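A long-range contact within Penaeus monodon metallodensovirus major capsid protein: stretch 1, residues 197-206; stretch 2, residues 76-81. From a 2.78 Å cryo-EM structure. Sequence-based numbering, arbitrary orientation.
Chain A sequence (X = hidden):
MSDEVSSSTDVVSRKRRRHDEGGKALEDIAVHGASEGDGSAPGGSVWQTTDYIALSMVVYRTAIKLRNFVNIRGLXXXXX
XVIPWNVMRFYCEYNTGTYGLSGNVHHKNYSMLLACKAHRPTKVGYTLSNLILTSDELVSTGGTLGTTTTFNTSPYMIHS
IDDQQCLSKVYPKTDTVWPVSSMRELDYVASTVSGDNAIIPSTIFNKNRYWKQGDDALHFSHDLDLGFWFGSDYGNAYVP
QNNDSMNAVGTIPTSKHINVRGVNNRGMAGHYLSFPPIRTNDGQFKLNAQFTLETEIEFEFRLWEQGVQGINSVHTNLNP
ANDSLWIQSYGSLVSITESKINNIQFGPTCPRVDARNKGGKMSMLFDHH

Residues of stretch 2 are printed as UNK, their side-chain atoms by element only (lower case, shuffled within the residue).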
# COMPACT_ATOMS: atom_id res chain seq x y z
N ASN A 197 89.71 -56.35 -33.47
CA ASN A 197 89.31 -55.16 -32.75
C ASN A 197 89.18 -55.45 -31.26
O ASN A 197 88.69 -56.51 -30.87
CB ASN A 197 87.97 -54.62 -33.27
CG ASN A 197 88.06 -54.05 -34.66
OD1 ASN A 197 89.13 -53.64 -35.10
ND2 ASN A 197 86.94 -54.03 -35.37
N ALA A 198 89.61 -54.50 -30.45
CA ALA A 198 89.39 -54.54 -29.01
C ALA A 198 88.24 -53.59 -28.71
O ALA A 198 88.40 -52.37 -28.80
CB ALA A 198 90.65 -54.16 -28.25
N ILE A 199 87.09 -54.15 -28.35
CA ILE A 199 85.92 -53.35 -28.06
C ILE A 199 86.13 -52.59 -26.76
O ILE A 199 86.67 -53.13 -25.79
CB ILE A 199 84.67 -54.24 -27.97
CG1 ILE A 199 84.54 -55.17 -29.18
CG2 ILE A 199 83.44 -53.41 -27.83
CD1 ILE A 199 84.32 -54.48 -30.48
N ILE A 200 85.72 -51.33 -26.73
CA ILE A 200 85.57 -50.58 -25.49
C ILE A 200 84.17 -50.85 -24.96
O ILE A 200 83.19 -50.53 -25.65
CB ILE A 200 85.80 -49.08 -25.69
CG1 ILE A 200 87.22 -48.81 -26.20
CG2 ILE A 200 85.57 -48.33 -24.41
CD1 ILE A 200 88.28 -49.25 -25.26
N PRO A 201 84.02 -51.43 -23.77
CA PRO A 201 82.70 -51.90 -23.34
C PRO A 201 81.63 -50.83 -23.31
O PRO A 201 80.50 -51.06 -23.75
CB PRO A 201 82.98 -52.47 -21.95
CG PRO A 201 84.40 -52.85 -21.99
CD PRO A 201 85.07 -51.80 -22.80
N SER A 202 81.97 -49.64 -22.82
CA SER A 202 81.00 -48.56 -22.71
C SER A 202 80.41 -48.16 -24.06
O SER A 202 79.30 -47.62 -24.10
CB SER A 202 81.65 -47.35 -22.06
OG SER A 202 80.77 -46.24 -22.03
N THR A 203 81.12 -48.40 -25.15
CA THR A 203 80.66 -47.89 -26.44
C THR A 203 79.57 -48.75 -27.06
O THR A 203 78.71 -48.22 -27.77
CB THR A 203 81.84 -47.78 -27.40
OG1 THR A 203 82.43 -49.07 -27.58
CG2 THR A 203 82.88 -46.84 -26.84
N ILE A 204 79.60 -50.06 -26.83
CA ILE A 204 78.58 -50.93 -27.39
C ILE A 204 77.34 -50.98 -26.51
O ILE A 204 76.21 -51.07 -27.02
CB ILE A 204 79.17 -52.32 -27.65
CG1 ILE A 204 79.70 -52.92 -26.36
CG2 ILE A 204 80.26 -52.21 -28.66
CD1 ILE A 204 80.10 -54.36 -26.49
N PHE A 205 77.50 -50.93 -25.20
CA PHE A 205 76.40 -51.20 -24.29
C PHE A 205 75.40 -50.05 -24.29
O PHE A 205 75.77 -48.88 -24.35
CB PHE A 205 76.93 -51.45 -22.89
CG PHE A 205 77.72 -52.72 -22.78
CD1 PHE A 205 77.43 -53.79 -23.59
CD2 PHE A 205 78.79 -52.81 -21.92
CE1 PHE A 205 78.16 -54.94 -23.50
CE2 PHE A 205 79.53 -53.96 -21.84
CZ PHE A 205 79.21 -55.03 -22.63
N ASN A 206 74.12 -50.40 -24.26
CA ASN A 206 73.03 -49.44 -24.30
C ASN A 206 73.10 -48.43 -23.17
O ASN A 206 73.38 -47.25 -23.39
CB ASN A 206 71.69 -50.16 -24.25
CG ASN A 206 70.53 -49.22 -24.40
OD1 ASN A 206 70.61 -48.23 -25.13
ND2 ASN A 206 69.46 -49.48 -23.68
N UNK A 76 91.96 -52.68 -17.39
CA UNK A 76 92.26 -51.83 -18.53
C UNK A 76 90.95 -51.39 -19.18
O UNK A 76 89.89 -51.91 -18.87
o UNK A 76 92.48 -53.72 -20.03
c UNK A 76 94.42 -53.02 -18.82
c UNK A 76 93.16 -52.57 -19.51
N UNK A 77 90.99 -50.38 -20.06
CA UNK A 77 89.75 -49.92 -20.68
C UNK A 77 89.11 -50.91 -21.62
O UNK A 77 87.93 -50.76 -21.95
c UNK A 77 90.18 -48.65 -21.41
c UNK A 77 92.12 -49.52 -20.44
c UNK A 77 91.61 -48.85 -21.67
N UNK A 78 89.85 -51.91 -22.09
CA UNK A 78 89.26 -52.92 -22.96
C UNK A 78 88.49 -53.97 -22.17
O UNK A 78 87.41 -54.40 -22.59
c UNK A 78 90.36 -53.58 -23.79
o UNK A 78 91.01 -52.59 -24.59
c UNK A 78 89.79 -54.64 -24.70
N UNK A 79 89.03 -54.39 -21.04
CA UNK A 79 88.40 -55.37 -20.18
C UNK A 79 87.35 -54.71 -19.29
O UNK A 79 87.39 -53.51 -19.01
o UNK A 79 91.56 -57.10 -17.94
c UNK A 79 90.29 -55.18 -18.52
o UNK A 79 92.38 -55.16 -17.40
c UNK A 79 91.50 -55.86 -17.92
c UNK A 79 89.46 -56.10 -19.37
N UNK A 80 86.39 -55.52 -18.84
CA UNK A 80 85.29 -55.04 -18.02
C UNK A 80 85.06 -56.01 -16.87
O UNK A 80 85.40 -57.19 -16.95
c UNK A 80 84.00 -54.91 -18.83
s UNK A 80 82.18 -56.23 -20.44
c UNK A 80 83.27 -56.58 -21.80
c UNK A 80 83.37 -56.24 -19.12
N UNK A 81 84.48 -55.50 -15.79
CA UNK A 81 84.04 -56.33 -14.68
C UNK A 81 82.64 -56.83 -14.98
O UNK A 81 81.75 -56.04 -15.33
c UNK A 81 86.33 -56.39 -12.70
c UNK A 81 83.45 -56.38 -12.25
c UNK A 81 84.07 -55.56 -13.35
c UNK A 81 85.49 -55.20 -12.97

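Position 76 carries three side-chain atoms, a first carbon bearing one oxygen and one further carbon. This branching at the beta position identifies a threonine, T76. It lies out of reach of stretch 1, and it is exposed. Its polar atoms turn instead to position 79, as described below.

At position 77 three carbons close a ring onto the backbone nitrogen. The ring meets stretch 1 loosely: the CB of position 77 lies 4.3 Å from CD1 of I200. The carbonyl comes closer, with the backbone O of position 77 3.2 Å from P201 CD and 3.7 Å from I200 CD1. A ring closed in this way can only be proline, P77. Because a proline nitrogen carries no hydrogen, P201 can offer this oxygen no N-H group, and the approach is made by ring carbon.

Position 78 again has a first carbon carrying one oxygen and one carbon. The terminal carbon rests 3.7 Å from A198 CB, while the oxygen is 4.4 Å from I200 CD1. The atoms are those of threonine, T78, with chi1 in the m well. CG2 makes the closest approach to A198; OG1 makes no hydrogen bond to stretch 1. Here the two backbones come nearest, with T78 CA 5.0 Å from I200 CA; T78 O lies 3.4 Å from P201 CG and 3.5 Å from I199 O, the latter a meeting of two acceptors rather than a bond.

Position 79 holds three carbons in a chain, the third carrying two oxygens. A carboxylate at this distance from the backbone defines glutamate, E79. Its CA-to-CB bond points away from stretch 1, and the carboxylate serves its own stretch: T76 N donates to E79 OE2 at 2.5 Å, nearly linearly, and T76 OG1 gives the same OE2 a weak hydrogen bond at 3.0 Å. OE1 is satisfied elsewhere in the structure.

At position 80 the side chain is unbranched, two carbons followed by sulfur and one more carbon, and its CA-to-CB bond points toward stretch 1. The CB of position 80 packs 3.8 Å from P201 CG, and its sulfur lies 3.8 Å from F205 CE2. This is methionine, M80. Its SD is 4.9 Å from the centroid of the F205 ring and 88° off the ring normal, so it meets the ring edge, near the plane.

Position 81 has four carbons, forked at the first, with one arm two carbons long: isoleucine, I81. It continues the strand but lies out of reach of stretch 1.

The touching residues are at least 120 apart in sequence, and the contact buries 320 Å² without a hydrogen bond between the stretches. Stretch 1 holds its own turn, with T203 N and T203 OG1 both donating to I200 O, at 3.0 and 2.5 Å. The contact works by van der Waals packing: the P201 ring, its hub, rests against the P77 and T78 carbonyls and the M80 side chain, A198 meets T78, and the M80 sulfur sits at the F205 edge.

Stretch 2, residues 76-81: TPTEMI
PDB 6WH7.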